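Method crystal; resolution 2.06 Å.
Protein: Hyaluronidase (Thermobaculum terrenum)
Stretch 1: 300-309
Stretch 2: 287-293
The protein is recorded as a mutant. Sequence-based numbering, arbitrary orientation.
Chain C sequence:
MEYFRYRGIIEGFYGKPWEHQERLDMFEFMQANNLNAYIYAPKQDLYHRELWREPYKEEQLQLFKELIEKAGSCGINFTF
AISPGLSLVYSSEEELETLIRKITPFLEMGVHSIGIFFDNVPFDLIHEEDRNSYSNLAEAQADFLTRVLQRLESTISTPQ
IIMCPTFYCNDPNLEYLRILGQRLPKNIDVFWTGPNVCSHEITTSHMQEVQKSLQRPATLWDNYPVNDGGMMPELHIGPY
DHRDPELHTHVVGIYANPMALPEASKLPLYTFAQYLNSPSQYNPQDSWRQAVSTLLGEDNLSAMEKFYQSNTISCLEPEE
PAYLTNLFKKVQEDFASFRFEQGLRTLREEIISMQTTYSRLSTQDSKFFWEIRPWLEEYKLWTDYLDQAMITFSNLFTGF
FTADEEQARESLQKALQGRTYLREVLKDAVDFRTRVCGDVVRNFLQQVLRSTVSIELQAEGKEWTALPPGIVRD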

# COMPACT_ATOMS: atom_id res chain seq x y z
N ASN C 300 14.95 16.94 -8.77
CA ASN C 300 14.87 15.94 -7.71
C ASN C 300 14.87 14.50 -8.22
O ASN C 300 14.77 13.58 -7.42
CB ASN C 300 13.62 16.18 -6.87
CG ASN C 300 13.62 17.53 -6.21
OD1 ASN C 300 12.78 18.38 -6.51
ND2 ASN C 300 14.56 17.75 -5.31
N LEU C 301 15.03 14.30 -9.53
CA LEU C 301 14.88 12.98 -10.13
C LEU C 301 15.94 11.98 -9.65
O LEU C 301 15.58 10.91 -9.15
CB LEU C 301 14.88 13.08 -11.66
CG LEU C 301 14.68 11.80 -12.47
CD1 LEU C 301 13.46 11.02 -11.98
CD2 LEU C 301 14.56 12.13 -13.95
N SER C 302 17.22 12.31 -9.79
CA SER C 302 18.30 11.38 -9.42
C SER C 302 18.32 11.12 -7.91
O SER C 302 18.59 10.00 -7.47
CB SER C 302 19.67 11.84 -9.93
OG SER C 302 20.07 13.06 -9.32
N ALA C 303 18.01 12.15 -7.12
CA ALA C 303 17.84 11.98 -5.67
C ALA C 303 16.65 11.08 -5.31
O ALA C 303 16.73 10.28 -4.36
CB ALA C 303 17.69 13.33 -5.00
N MET C 304 15.55 11.21 -6.04
CA MET C 304 14.39 10.34 -5.82
C MET C 304 14.71 8.90 -6.22
O MET C 304 14.40 7.98 -5.47
CB MET C 304 13.14 10.86 -6.55
CG MET C 304 12.45 12.03 -5.86
SD MET C 304 11.91 11.69 -4.17
CE MET C 304 10.69 10.40 -4.46
N GLU C 305 15.33 8.72 -7.38
CA GLU C 305 15.81 7.40 -7.81
C GLU C 305 16.60 6.72 -6.68
O GLU C 305 16.31 5.58 -6.32
CB GLU C 305 16.70 7.52 -9.06
CG GLU C 305 15.94 7.78 -10.36
CD GLU C 305 15.39 6.53 -11.03
OE1 GLU C 305 15.32 5.45 -10.39
OE2 GLU C 305 15.00 6.61 -12.21
N LYS C 306 17.55 7.44 -6.11
CA LYS C 306 18.40 6.90 -5.05
C LYS C 306 17.64 6.58 -3.77
O LYS C 306 17.84 5.53 -3.17
CB LYS C 306 19.55 7.86 -4.71
CG LYS C 306 20.65 7.23 -3.88
CD LYS C 306 21.48 6.29 -4.75
CE LYS C 306 22.23 5.27 -3.93
NZ LYS C 306 22.78 4.21 -4.82
N PHE C 307 16.78 7.51 -3.35
CA PHE C 307 15.99 7.34 -2.14
C PHE C 307 15.00 6.18 -2.30
O PHE C 307 14.74 5.45 -1.33
CB PHE C 307 15.26 8.65 -1.82
CG PHE C 307 14.37 8.59 -0.62
CD1 PHE C 307 14.92 8.45 0.66
CD2 PHE C 307 12.99 8.69 -0.74
CE1 PHE C 307 14.11 8.39 1.78
CE2 PHE C 307 12.17 8.64 0.38
CZ PHE C 307 12.73 8.48 1.64
N TYR C 308 14.47 6.00 -3.51
CA TYR C 308 13.52 4.91 -3.79
C TYR C 308 14.16 3.52 -3.62
O TYR C 308 13.46 2.58 -3.24
CB TYR C 308 12.84 5.03 -5.17
CG TYR C 308 11.98 3.81 -5.47
CD1 TYR C 308 10.95 3.44 -4.60
CD2 TYR C 308 12.25 2.99 -6.56
CE1 TYR C 308 10.19 2.29 -4.82
CE2 TYR C 308 11.49 1.84 -6.79
CZ TYR C 308 10.46 1.50 -5.92
OH TYR C 308 9.71 0.37 -6.13
N GLN C 309 15.47 3.39 -3.84
CA GLN C 309 16.16 2.11 -3.62
C GLN C 309 16.04 1.57 -2.18
O GLN C 309 16.10 0.36 -1.99
CB GLN C 309 17.64 2.22 -3.99
CG GLN C 309 17.90 2.39 -5.48
CD GLN C 309 19.38 2.57 -5.79
OE1 GLN C 309 20.18 2.91 -4.91
NE2 GLN C 309 19.75 2.33 -7.04
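Stretch 2, residues 287-293: SWRQAVS

The strongest contact between the two stretches is a salt bridge. Arg289 NH1 donates a hydrogen bond to Glu305 OE2 at 2.8 Å, and the N-H...O angle of 167° is close to linear. It is the only hydrogen bond that crosses between the stretches. For both residues the CA-to-CB bond points sideways, and the end of the side chain comes nearer to the other stretch. Arg289 does this with chi1 m, chi2 t and chi3 p. Glu305 has both chi1 and chi2 m. The carboxylate oxygen OE2 lies at the edge of the guanidinium, near its plane, where the N-H bonds point. One face of the same guanidinium is covered by Leu301, with Leu301 CD2 3.6 Å from Arg289 NH2. The charged group is thus held by a polar partner at its edge and an apolar one over a face.

Ser293 is polar but makes its hydrogen bond within its own helix. Ser293 OG donates to Arg289 O at 2.9 Å, one turn back. The backbone of Ser293 uses the same acceptor, with Ser293 N to Arg289 O at 3.0 Å. Across the interface the serine makes a looser contact, Ser293 OG to Leu301 CD2 at 4.0 Å.

Stretch 2 is helical throughout, and its helix extends beyond both ends of the segment. Ala291 N to Ser287 O and Val292 N to Trp288 O, each 2.9 Å, follow the i to i-4 pattern. Stretch 1 is helical over most of its length. Its pattern includes Glu305 N to Leu301 O and Tyr308 N to Met304 O, both 2.8 Å. The N-to-C directions of the two helices differ by 126°, so they cross obliquely and run closer to antiparallel than parallel. Their axes approach to 10.0 Å. The nearest CA atoms are those of Leu301 and Val292, 6.2 Å apart.

Trp288 has the largest area covered by the other stretch. Its CA-to-CB bond points toward stretch 1, and chi1 is t. The outer end of the indole reaches the backbone of the opposing helix: Trp288 CH2 is 3.5 Å from Met304 O and 3.9 Å from Glu305 N. Both backbone atoms lie at the edge of the ring, near its plane. Trp288 CH2 also meets Met304 CB at 3.9 Å and Tyr308 CB at 3.6 Å. Tyr308 CD2 sits over one face of the indole. The Tyr308 ring and the six-membered ring of Trp288 have centroids 5.1 Å apart and planes inclined at 36°, an oblique pair.

Val292 lies one helical turn after Trp288 and also points toward stretch 1. Val292 CG1 is 3.8 Å from Met304 CG and 3.9 Å from Leu301 CD1. Met304, which points toward stretch 2, therefore packs against both Trp288 and Val292. The contact buries 457 Å², both sides summed.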

# COMPACT_ATOMS: atom_id res chain seq x y z
N SER C 287 7.63 5.43 -16.44
CA SER C 287 6.46 6.09 -15.87
C SER C 287 6.78 6.76 -14.54
O SER C 287 6.39 7.91 -14.31
CB SER C 287 5.33 5.08 -15.68
OG SER C 287 4.13 5.75 -15.33
N TRP C 288 7.51 6.05 -13.68
CA TRP C 288 7.90 6.57 -12.38
C TRP C 288 8.77 7.84 -12.49
O TRP C 288 8.59 8.77 -11.71
CB TRP C 288 8.63 5.49 -11.57
CG TRP C 288 8.75 5.80 -10.12
CD1 TRP C 288 7.81 5.59 -9.15
CD2 TRP C 288 9.89 6.37 -9.47
NE1 TRP C 288 8.30 6.00 -7.93
CE2 TRP C 288 9.57 6.48 -8.09
CE3 TRP C 288 11.15 6.79 -9.91
CZ2 TRP C 288 10.47 6.99 -7.16
CZ3 TRP C 288 12.05 7.31 -8.98
CH2 TRP C 288 11.69 7.40 -7.61
N ARG C 289 9.66 7.88 -13.48
CA ARG C 289 10.53 9.05 -13.71
C ARG C 289 9.78 10.26 -14.25
O ARG C 289 10.04 11.40 -13.84
CB ARG C 289 11.69 8.70 -14.65
CG ARG C 289 12.69 7.74 -14.04
CD ARG C 289 13.61 7.11 -15.08
NE ARG C 289 14.39 8.13 -15.79
CZ ARG C 289 15.45 8.77 -15.30
NH1 ARG C 289 15.92 8.53 -14.08
NH2 ARG C 289 16.06 9.69 -16.06
N GLN C 290 8.85 10.04 -15.18
CA GLN C 290 7.96 11.11 -15.64
C GLN C 290 7.07 11.62 -14.50
O GLN C 290 6.85 12.83 -14.38
CB GLN C 290 7.11 10.66 -16.83
CG GLN C 290 6.46 11.82 -17.57
CD GLN C 290 5.80 11.40 -18.87
OE1 GLN C 290 6.22 11.82 -19.95
NE2 GLN C 290 4.76 10.57 -18.78
N ALA C 291 6.58 10.70 -13.67
CA ALA C 291 5.81 11.04 -12.47
C ALA C 291 6.58 11.96 -11.53
O ALA C 291 6.07 13.02 -11.14
CB ALA C 291 5.38 9.79 -11.72
N VAL C 292 7.81 11.56 -11.18
CA VAL C 292 8.69 12.36 -10.31
C VAL C 292 8.96 13.75 -10.89
O VAL C 292 8.86 14.74 -10.17
CB VAL C 292 10.04 11.63 -10.01
CG1 VAL C 292 11.06 12.57 -9.36
CG2 VAL C 292 9.81 10.42 -9.12
N SER C 293 9.28 13.82 -12.18
CA SER C 293 9.54 15.10 -12.87
C SER C 293 8.35 16.06 -12.82
O SER C 293 8.49 17.21 -12.38
CB SER C 293 9.94 14.86 -14.32
OG SER C 293 11.06 14.01 -14.39